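Local coordinates for protein glucose-6-phosphate isomerase (Chlamydia trachomatis D/UW-3/CX, PDB 6OTU) that catalyses the reversible isomerization of glucose-6-phosphate to fructose-6-phosphate, at residues I375-V380 and H386-S391; S391-T396 and V431-A436; T333-Y338 and Y344-L349. All blocks are in the same frame, centred on the assembly; numbering follows the deposited sequence.

Overall arrangement
The chain reaches contact 3 first. There strand 332-337 turns, within a short loop, into helix 345-357, which packs back on the strand. The chain then enters strand 375-377, next to strand 332-337 in the mixed sheet, and backbone hydrogen bonds join contacts 3 and 1. Contact 1 closes the loop from this strand to helix 389-394. Contact 2 begins on the same helix, sharing Ser-391, and closes the longest loop of the three, reaching over strand 401-406 to helix 422-439. The three follow in series and none nests in another. Contacts 1 and 2 both also touch the second subunit, and contact 1 includes bound glucose-6-phosphate.

Contact 1: I375-V380 and H386-S391; sequences IIWGDV and HSFFQS. With G6Q (glucose-6-phosphate), chain E.
Trp-377 and Phe-388 supply the aromatic part of this contact. The six-membered ring of Trp-377 lies obliquely to the ring of Phe-388, with centroids 4.9 Å apart and planes at 54°. Trp-377 CZ3 sits over one face of the phenyl ring, displaced toward its rim, and comes within 3.6 Å of Phe-388 CD1. The indole CH2 follows along the same bond of the ring. Phe-388 has CG between its own backbone N and carbonyl carbon (chi1 56°), and this rotation turns the ring toward the strand end.

Contacts with the backbone and with Asp-379 are looser. Asp-379 N approaches the edge of the Phe-388 ring, 4.0 Å from CZ, and Asp-379 CB rests beside CE2. The carboxylate is engaged locally, since Val-380 N donates to Asp-379 OD1 at 2.8 Å, and OD1 accepts with the lone pair turned away from OD2.

In the fold, the contact joins the end of strand 375-377, the outermost strand of the mixed sheet within this chain, to the loop that leads into helix 389-394. Phe-388 also packs on Ile-336 of the adjacent strand 332-337.

The polar interactions are with the bound sugar phosphate. His-386 belongs to the active site and holds glucose-6-phosphate by two bonds. The ligand O3 donates to His-386 O at 2.7 Å. His-386 ND1 meets the ligand O5, also at 2.7 Å, and O5 lies in the plane of the imidazole at its edge. The other ring nitrogen, NE2, is hydrogen-bonded to Glu-217 of the second subunit, so both ring nitrogens are bonded, which should restrain its rotation. Ser-160, Ser-210 and Thr-215 of the second subunit also bond the ligand, which places this site at the interface of the dimer.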
loop_
_atom_site.group_PDB
_atom_site.type_symbol
_atom_site.label_atom_id
_atom_site.label_comp_id
_atom_site.label_asym_id
_atom_site.label_seq_id
_atom_site.Cartn_x
_atom_site.Cartn_y
_atom_site.Cartn_z
ATOM N N ILE A 375 8.379 8.281 4.209
ATOM C CA ILE A 375 7.517 7.394 3.438
ATOM C C ILE A 375 6.380 6.942 4.340
ATOM O O ILE A 375 6.598 6.503 5.477
ATOM C CB ILE A 375 8.295 6.191 2.888
ATOM C CG1 ILE A 375 9.607 6.620 2.229
ATOM C CG2 ILE A 375 7.444 5.414 1.888
ATOM C CD1 ILE A 375 9.428 7.542 1.102
ATOM N N ILE A 376 5.158 7.089 3.862
ATOM C CA ILE A 376 3.994 6.616 4.594
ATOM C C ILE A 376 3.492 5.387 3.856
ATOM O O ILE A 376 3.275 5.432 2.642
ATOM C CB ILE A 376 2.927 7.711 4.733
ATOM C CG1 ILE A 376 3.490 8.860 5.583
ATOM C CG2 ILE A 376 1.654 7.157 5.376
ATOM C CD1 ILE A 376 2.628 10.127 5.605
ATOM N N TRP A 377 3.388 4.274 4.576
ATOM C CA TRP A 377 2.998 2.997 4.002
ATOM C C TRP A 377 2.318 2.183 5.095
ATOM O O TRP A 377 2.282 2.587 6.256
ATOM C CB TRP A 377 4.217 2.271 3.433
ATOM C CG TRP A 377 5.191 1.877 4.480
ATOM C CD1 TRP A 377 5.969 2.709 5.249
ATOM C CD2 TRP A 377 5.474 0.545 4.913
ATOM N NE1 TRP A 377 6.735 1.963 6.128
ATOM C CE2 TRP A 377 6.453 0.634 5.936
ATOM C CE3 TRP A 377 5.001 -0.718 4.535
ATOM C CZ2 TRP A 377 6.964 -0.495 6.582
ATOM C CZ3 TRP A 377 5.518 -1.846 5.174
ATOM C CH2 TRP A 377 6.490 -1.723 6.186
ATOM N N GLY A 378 1.782 1.035 4.732
ATOM C CA GLY A 378 1.134 0.193 5.719
ATOM C C GLY A 378 -0.024 -0.581 5.121
ATOM O O GLY A 378 -0.362 -0.444 3.947
ATOM N N ASP A 379 -0.631 -1.405 5.976
ATOM C CA ASP A 379 -1.783 -2.225 5.624
ATOM C C ASP A 379 -2.456 -2.655 6.921
ATOM O O ASP A 379 -2.003 -2.304 8.015
ATOM C CB ASP A 379 -1.368 -3.421 4.761
ATOM C CG ASP A 379 -2.409 -3.773 3.709
ATOM O OD1 ASP A 379 -3.621 -3.703 4.013
ATOM O OD2 ASP A 379 -2.015 -4.115 2.570
ATOM N N VAL A 380 -3.539 -3.434 6.798
ATOM C CA VAL A 380 -4.389 -3.712 7.956
ATOM C C VAL A 380 -3.823 -4.862 8.786
ATOM O O VAL A 380 -3.068 -5.715 8.312
ATOM C CB VAL A 380 -5.857 -3.995 7.550
ATOM C CG1 VAL A 380 -6.457 -2.840 6.726
ATOM C CG2 VAL A 380 -5.976 -5.323 6.827
ATOM N N HIS A 386 1.246 -11.460 9.440
ATOM C CA HIS A 386 1.661 -12.640 8.700
ATOM C C HIS A 386 2.586 -12.313 7.544
ATOM O O HIS A 386 2.988 -13.224 6.806
ATOM C CB HIS A 386 0.435 -13.401 8.175
ATOM C CG HIS A 386 -0.553 -13.754 9.242
ATOM N ND1 HIS A 386 -0.663 -15.028 9.760
ATOM C CD2 HIS A 386 -1.458 -12.996 9.908
ATOM C CE1 HIS A 386 -1.602 -15.043 10.691
ATOM N NE2 HIS A 386 -2.088 -13.821 10.813
ATOM N N SER A 387 2.940 -11.044 7.369
ATOM C CA SER A 387 3.715 -10.663 6.195
ATOM C C SER A 387 4.891 -9.779 6.582
ATOM O O SER A 387 5.900 -10.290 7.087
ATOM C CB SER A 387 2.818 -9.982 5.149
ATOM O OG SER A 387 2.416 -8.694 5.557
ATOM N N PHE A 388 4.781 -8.464 6.355
ATOM C CA PHE A 388 5.946 -7.601 6.526
ATOM C C PHE A 388 6.262 -7.303 7.978
ATOM O O PHE A 388 7.320 -6.728 8.252
ATOM C CB PHE A 388 5.797 -6.276 5.754
ATOM C CG PHE A 388 4.573 -5.484 6.095
ATOM C CD1 PHE A 388 4.550 -4.651 7.210
ATOM C CD2 PHE A 388 3.454 -5.524 5.272
ATOM C CE1 PHE A 388 3.423 -3.900 7.513
ATOM C CE2 PHE A 388 2.316 -4.782 5.579
ATOM C CZ PHE A 388 2.304 -3.967 6.706
ATOM N N PHE A 389 5.397 -7.691 8.917
ATOM C CA PHE A 389 5.798 -7.605 10.315
ATOM C C PHE A 389 7.039 -8.439 10.611
ATOM O O PHE A 389 7.776 -8.108 11.545
ATOM C CB PHE A 389 4.648 -8.012 11.230
ATOM C CG PHE A 389 3.876 -6.839 11.760
ATOM C CD1 PHE A 389 3.737 -5.694 10.986
ATOM C CD2 PHE A 389 3.293 -6.873 13.022
ATOM C CE1 PHE A 389 3.033 -4.602 11.466
ATOM C CE2 PHE A 389 2.584 -5.793 13.506
ATOM C CZ PHE A 389 2.458 -4.648 12.730
ATOM N N GLN A 390 7.308 -9.492 9.824
ATOM C CA GLN A 390 8.601 -10.166 9.915
ATOM C C GLN A 390 9.757 -9.165 9.958
ATOM O O GLN A 390 10.666 -9.292 10.787
ATOM C CB GLN A 390 8.792 -11.116 8.731
ATOM C CG GLN A 390 10.221 -11.650 8.617
ATOM C CD GLN A 390 10.653 -12.422 9.860
ATOM O OE1 GLN A 390 9.900 -13.245 10.377
ATOM N NE2 GLN A 390 11.858 -12.157 10.343
ATOM N N SER A 391 9.731 -8.152 9.075
ATOM C CA SER A 391 10.833 -7.188 9.015
ATOM C C SER A 391 10.802 -6.187 10.174
ATOM O O SER A 391 11.860 -5.746 10.642
ATOM C CB SER A 391 10.813 -6.445 7.673
ATOM O OG SER A 391 11.994 -5.691 7.525
HETATM C C1 G6Q E . 4.032 -17.203 4.495
HETATM C C2 G6Q E . 3.866 -16.921 5.991
HETATM C C3 G6Q E . 2.450 -16.519 6.389
HETATM C C4 G6Q E . 1.432 -17.663 6.309
HETATM C C5 G6Q E . 0.137 -17.308 7.042
HETATM C C6 G6Q E . -0.948 -18.335 6.827
HETATM O O1 G6Q E . 5.052 -17.658 4.098
HETATM O O2 G6Q E . 4.274 -18.042 6.766
HETATM O O3 G6Q E . 2.005 -15.437 5.569
HETATM O O4 G6Q E . 1.126 -17.956 4.948
HETATM O O5 G6Q E . 0.420 -17.155 8.436
HETATM O O6 G6Q E . -0.430 -19.626 7.249
HETATM P P G6Q E . -1.281 -20.966 6.946
HETATM O O1P G6Q E . -1.367 -21.093 5.435
HETATM O O2P G6Q E . -0.460 -22.080 7.584
HETATM O O3P G6Q E . -2.637 -20.784 7.597
#

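Contact 2: S391-T396 and V431-A436; sequences SLHQGT and VAQSLA
His-393 points its imidazole from helix 389-394 toward helix 422-439, where the side chain of Gln-433 crosses it at about a right angle. The ring and the amide are turned 48° against each other. Their meeting point is a hydrogen bond from His-393 NE2 to Gln-433 OE1, 2.8 Å long and nearly straight at 166°. The acceptor lies almost in the imidazole plane, so the ring presents its N-H edge squarely. Seen from the amide, the nitrogen is tilted 25° out of the carbonyl plane. Gln-433 starts out across the line of approach, and a bend at chi2 swings its amide round to the histidine.

The second nitrogen of the ring is used as well. His-393 ND1 lies 2.8 Å from a water, which also sits in the ring plane. This water donates to Ala-436 O at 2.9 Å. The imidazole is therefore tied to the opposite helix at two places, one direct and one through water, and both ties resist its rotation.

The contact joins two helices on one side of the mixed sheet of this phosphoglucose isomerase fold. Leu-392 packs on Val-401 and Ser-434 on Phe-403, so both helices also touch strand 401-406. Both reach the second subunit too, for instance through Gln-394 O, bonded to Ser-360 of that subunit.

Apolar contact between the two segments is slight. The methyl of Ala-436 faces the histidine, with CB 4.0 Å from His-393 CE1, and approaches the ring obliquely. The Gln-433 side chain also touches Gln-385, the residue before the active-site His-386, and its nearest side-chain atom is about 7 Å from that of His-386.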
loop_
_atom_site.group_PDB
_atom_site.type_symbol
_atom_site.label_atom_id
_atom_site.label_comp_id
_atom_site.label_asym_id
_atom_site.label_seq_id
_atom_site.Cartn_x
_atom_site.Cartn_y
_atom_site.Cartn_z
ATOM N N SER A 391 9.731 -8.152 9.075
ATOM C CA SER A 391 10.833 -7.188 9.015
ATOM C C SER A 391 10.802 -6.187 10.174
ATOM O O SER A 391 11.860 -5.746 10.642
ATOM C CB SER A 391 10.813 -6.445 7.673
ATOM O OG SER A 391 11.994 -5.691 7.525
ATOM N N LEU A 392 9.617 -5.813 10.651
ATOM C CA LEU A 392 9.559 -4.945 11.823
ATOM C C LEU A 392 10.181 -5.630 13.037
ATOM O O LEU A 392 10.930 -5.001 13.789
ATOM C CB LEU A 392 8.111 -4.530 12.099
ATOM C CG LEU A 392 7.557 -3.286 11.365
ATOM C CD1 LEU A 392 7.655 -3.371 9.879
ATOM C CD2 LEU A 392 6.110 -3.029 11.740
ATOM N N HIS A 393 9.924 -6.939 13.211
ATOM C CA HIS A 393 10.414 -7.678 14.375
ATOM C C HIS A 393 11.888 -8.073 14.255
ATOM O O HIS A 393 12.573 -8.170 15.280
ATOM C CB HIS A 393 9.571 -8.949 14.612
ATOM C CG HIS A 393 8.244 -8.690 15.263
ATOM N ND1 HIS A 393 8.125 -8.150 16.528
ATOM C CD2 HIS A 393 6.980 -8.886 14.820
ATOM C CE1 HIS A 393 6.846 -8.011 16.828
ATOM N NE2 HIS A 393 6.129 -8.443 15.805
ATOM N N GLN A 394 12.399 -8.308 13.034
ATOM C CA GLN A 394 13.705 -8.949 12.879
ATOM C C GLN A 394 14.532 -8.435 11.711
ATOM O O GLN A 394 15.644 -8.931 11.509
ATOM C CB GLN A 394 13.553 -10.477 12.734
ATOM C CG GLN A 394 13.237 -11.215 14.029
ATOM C CD GLN A 394 13.439 -12.711 13.887
ATOM O OE1 GLN A 394 13.121 -13.286 12.848
ATOM N NE2 GLN A 394 13.984 -13.348 14.924
ATOM N N GLY A 395 14.037 -7.477 10.934
ATOM C CA GLY A 395 14.842 -6.855 9.905
ATOM C C GLY A 395 15.845 -5.881 10.488
ATOM O O GLY A 395 15.929 -5.661 11.693
ATOM N N THR A 396 16.603 -5.261 9.596
ATOM C CA THR A 396 17.731 -4.427 9.984
ATOM C C THR A 396 17.362 -2.957 10.219
ATOM O O THR A 396 18.202 -2.197 10.701
ATOM C CB THR A 396 18.843 -4.534 8.914
ATOM O OG1 THR A 396 18.323 -4.172 7.631
ATOM C CG2 THR A 396 19.370 -5.962 8.817
ATOM N N VAL A 431 -2.592 -4.885 20.610
ATOM C CA VAL A 431 -1.889 -4.591 21.859
ATOM C C VAL A 431 -0.651 -5.473 22.000
ATOM O O VAL A 431 0.445 -4.995 22.318
ATOM C CB VAL A 431 -2.840 -4.767 23.059
ATOM C CG1 VAL A 431 -2.065 -4.765 24.357
ATOM C CG2 VAL A 431 -3.947 -3.675 23.053
ATOM N N ALA A 432 -0.806 -6.779 21.766
ATOM C CA ALA A 432 0.317 -7.691 21.964
ATOM C C ALA A 432 1.489 -7.338 21.057
ATOM O O ALA A 432 2.652 -7.476 21.461
ATOM C CB ALA A 432 -0.111 -9.137 21.731
ATOM N N GLN A 433 1.205 -6.860 19.837
ATOM C CA GLN A 433 2.262 -6.600 18.860
ATOM C C GLN A 433 3.016 -5.316 19.177
ATOM O O GLN A 433 4.248 -5.268 19.068
ATOM C CB GLN A 433 1.669 -6.548 17.447
ATOM C CG GLN A 433 1.220 -7.904 16.942
ATOM C CD GLN A 433 2.299 -8.617 16.120
ATOM O OE1 GLN A 433 3.373 -8.059 15.862
ATOM N NE2 GLN A 433 2.016 -9.862 15.715
ATOM N N SER A 434 2.290 -4.272 19.566
ATOM C CA SER A 434 2.919 -3.035 20.021
ATOM C C SER A 434 3.860 -3.297 21.206
ATOM O O SER A 434 5.038 -2.919 21.178
ATOM C CB SER A 434 1.825 -2.023 20.376
ATOM O OG SER A 434 2.310 -0.949 21.145
ATOM N N LEU A 435 3.363 -3.973 22.246
ATOM C CA LEU A 435 4.225 -4.365 23.363
ATOM C C LEU A 435 5.416 -5.198 22.899
ATOM O O LEU A 435 6.552 -4.963 23.328
ATOM C CB LEU A 435 3.413 -5.135 24.398
ATOM C CG LEU A 435 2.491 -4.230 25.211
ATOM C CD1 LEU A 435 1.673 -5.054 26.166
ATOM C CD2 LEU A 435 3.291 -3.201 25.980
ATOM N N ALA A 436 5.177 -6.174 22.019
ATOM C CA ALA A 436 6.263 -7.024 21.545
ATOM C C ALA A 436 7.294 -6.215 20.769
ATOM O O ALA A 436 8.502 -6.392 20.966
ATOM C CB ALA A 436 5.697 -8.159 20.693
HETATM O O HOH W 1 9.881 -7.345 18.561
#

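Contact 3: T333-Y338 and Y344-L349; sequences TAVIPY and YFTAHL
The beta-alpha-beta unit of strand 332-337, helix 345-357 and strand 375-377 contains this contact. Val-335, Pro-337, Thr-346 and Leu-349 carry it, where the helix folds back over its own strand. The short segment axes run at 150° to each other, nearly antiparallel, and approach to 9.1 Å.

Thr-346 is the polar element. Its OG1 donates a weak hydrogen bond to Val-335 O, 3.3 Å away. The hydroxyl is set anti to the carbonyl carbon (chi1 -65°), which turns it toward the strand. The same oxygen rests against Pro-337, 3.8 Å from both CG and CD. The Thr-346 and Val-335 side chains run past each other in opposite directions.

The apolar part lies about one helical turn further on. Leu-349 meets Val-335 at about a right angle, with Leu-349 CD1 3.7 Å from Val-335 CG1. Leu-349 CG also sits over the centre of the Phe-345 ring, 3.9 Å above its plane. Tyr-476 of helix 466-487 touches both Val-335 and Leu-349.

All four touching residues are buried. Apolar packing therefore probably holds the helix on the strand, while the weak hydroxyl bond gives the buried Thr-346 OG1 a polar partner.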
loop_
_atom_site.group_PDB
_atom_site.type_symbol
_atom_site.label_atom_id
_atom_site.label_comp_id
_atom_site.label_asym_id
_atom_site.label_seq_id
_atom_site.Cartn_x
_atom_site.Cartn_y
_atom_site.Cartn_z
ATOM N N THR A 333 7.144 5.679 8.195
ATOM C CA THR A 333 6.113 5.420 9.195
ATOM C C THR A 333 5.103 4.464 8.579
ATOM O O THR A 333 4.589 4.731 7.487
ATOM C CB THR A 333 5.372 6.700 9.645
ATOM O OG1 THR A 333 6.300 7.671 10.121
ATOM C CG2 THR A 333 4.413 6.379 10.781
ATOM N N ALA A 334 4.805 3.378 9.292
ATOM C CA ALA A 334 3.759 2.431 8.919
ATOM C C ALA A 334 2.478 2.737 9.688
ATOM O O ALA A 334 2.474 2.740 10.930
ATOM C CB ALA A 334 4.190 0.993 9.202
ATOM N N VAL A 335 1.392 2.954 8.962
ATOM C CA VAL A 335 0.070 3.124 9.555
ATOM C C VAL A 335 -0.661 1.788 9.457
ATOM O O VAL A 335 -0.863 1.264 8.356
ATOM C CB VAL A 335 -0.715 4.254 8.863
ATOM C CG1 VAL A 335 -1.970 4.587 9.644
ATOM C CG2 VAL A 335 0.171 5.514 8.696
ATOM N N ILE A 336 -1.056 1.233 10.602
ATOM C CA ILE A 336 -1.563 -0.141 10.663
ATOM C C ILE A 336 -2.969 -0.170 11.252
ATOM O O ILE A 336 -3.121 -0.289 12.474
ATOM C CB ILE A 336 -0.623 -1.045 11.484
ATOM C CG1 ILE A 336 0.813 -0.994 10.937
ATOM C CG2 ILE A 336 -1.154 -2.475 11.543
ATOM C CD1 ILE A 336 0.968 -1.519 9.496
ATOM N N PRO A 337 -4.021 -0.056 10.442
ATOM C CA PRO A 337 -5.391 -0.107 11.001
ATOM C C PRO A 337 -5.864 -1.548 11.229
ATOM O O PRO A 337 -5.800 -2.396 10.331
ATOM C CB PRO A 337 -6.247 0.614 9.940
ATOM C CG PRO A 337 -5.232 1.085 8.815
ATOM C CD PRO A 337 -3.990 0.261 8.999
ATOM N N TYR A 338 -6.320 -1.834 12.451
ATOM C CA TYR A 338 -6.937 -3.130 12.761
ATOM C C TYR A 338 -8.434 -3.011 12.503
ATOM O O TYR A 338 -9.267 -3.032 13.406
ATOM C CB TYR A 338 -6.632 -3.563 14.195
ATOM C CG TYR A 338 -5.277 -4.246 14.322
ATOM C CD1 TYR A 338 -4.111 -3.548 14.030
ATOM C CD2 TYR A 338 -5.163 -5.591 14.707
ATOM C CE1 TYR A 338 -2.881 -4.142 14.127
ATOM C CE2 TYR A 338 -3.913 -6.206 14.799
ATOM C CZ TYR A 338 -2.772 -5.471 14.506
ATOM O OH TYR A 338 -1.504 -6.033 14.572
ATOM N N TYR A 344 -8.754 1.282 2.931
ATOM C CA TYR A 344 -8.211 2.260 1.993
ATOM C C TYR A 344 -7.697 3.521 2.670
ATOM O O TYR A 344 -7.300 4.461 1.972
ATOM C CB TYR A 344 -9.249 2.636 0.928
ATOM C CG TYR A 344 -9.763 1.466 0.119
ATOM C CD1 TYR A 344 -9.141 1.073 -1.064
ATOM C CD2 TYR A 344 -10.870 0.745 0.550
ATOM C CE1 TYR A 344 -9.629 -0.002 -1.801
ATOM C CE2 TYR A 344 -11.352 -0.324 -0.162
ATOM C CZ TYR A 344 -10.739 -0.697 -1.334
ATOM O OH TYR A 344 -11.256 -1.777 -2.014
ATOM N N PHE A 345 -7.666 3.558 4.003
ATOM C CA PHE A 345 -7.293 4.783 4.709
ATOM C C PHE A 345 -5.800 5.090 4.579
ATOM O O PHE A 345 -5.418 6.256 4.432
ATOM C CB PHE A 345 -7.695 4.670 6.175
ATOM C CG PHE A 345 -7.590 5.954 6.942
ATOM C CD1 PHE A 345 -8.180 7.115 6.464
ATOM C CD2 PHE A 345 -6.933 5.990 8.163
ATOM C CE1 PHE A 345 -8.101 8.311 7.177
ATOM C CE2 PHE A 345 -6.849 7.175 8.898
ATOM C CZ PHE A 345 -7.439 8.344 8.397
ATOM N N THR A 346 -4.941 4.066 4.632
ATOM C CA THR A 346 -3.497 4.295 4.540
ATOM C C THR A 346 -3.098 4.851 3.172
ATOM O O THR A 346 -2.189 5.687 3.072
ATOM C CB THR A 346 -2.742 2.995 4.831
ATOM O OG1 THR A 346 -2.976 2.596 6.187
ATOM C CG2 THR A 346 -1.244 3.175 4.636
ATOM N N ALA A 347 -3.753 4.396 2.105
ATOM C CA ALA A 347 -3.446 4.931 0.786
ATOM C C ALA A 347 -3.728 6.425 0.731
ATOM O O ALA A 347 -2.931 7.197 0.183
ATOM C CB ALA A 347 -4.246 4.189 -0.286
ATOM N N HIS A 348 -4.837 6.856 1.339
ATOM C CA HIS A 348 -5.153 8.278 1.379
ATOM C C HIS A 348 -4.188 9.056 2.267
ATOM O O HIS A 348 -3.777 10.169 1.917
ATOM C CB HIS A 348 -6.572 8.497 1.876
ATOM C CG HIS A 348 -6.820 9.910 2.289
ATOM N ND1 HIS A 348 -6.759 10.961 1.397
ATOM C CD2 HIS A 348 -7.084 10.455 3.502
ATOM C CE1 HIS A 348 -6.995 12.092 2.039
ATOM N NE2 HIS A 348 -7.199 11.813 3.316
ATOM N N LEU A 349 -3.859 8.516 3.442
ATOM C CA LEU A 349 -2.885 9.176 4.307
ATOM C C LEU A 349 -1.553 9.338 3.587
ATOM O O LEU A 349 -0.892 10.379 3.697
ATOM C CB LEU A 349 -2.689 8.367 5.588
ATOM C CG LEU A 349 -3.900 8.202 6.497
ATOM C CD1 LEU A 349 -3.548 7.389 7.741
ATOM C CD2 LEU A 349 -4.419 9.585 6.871
#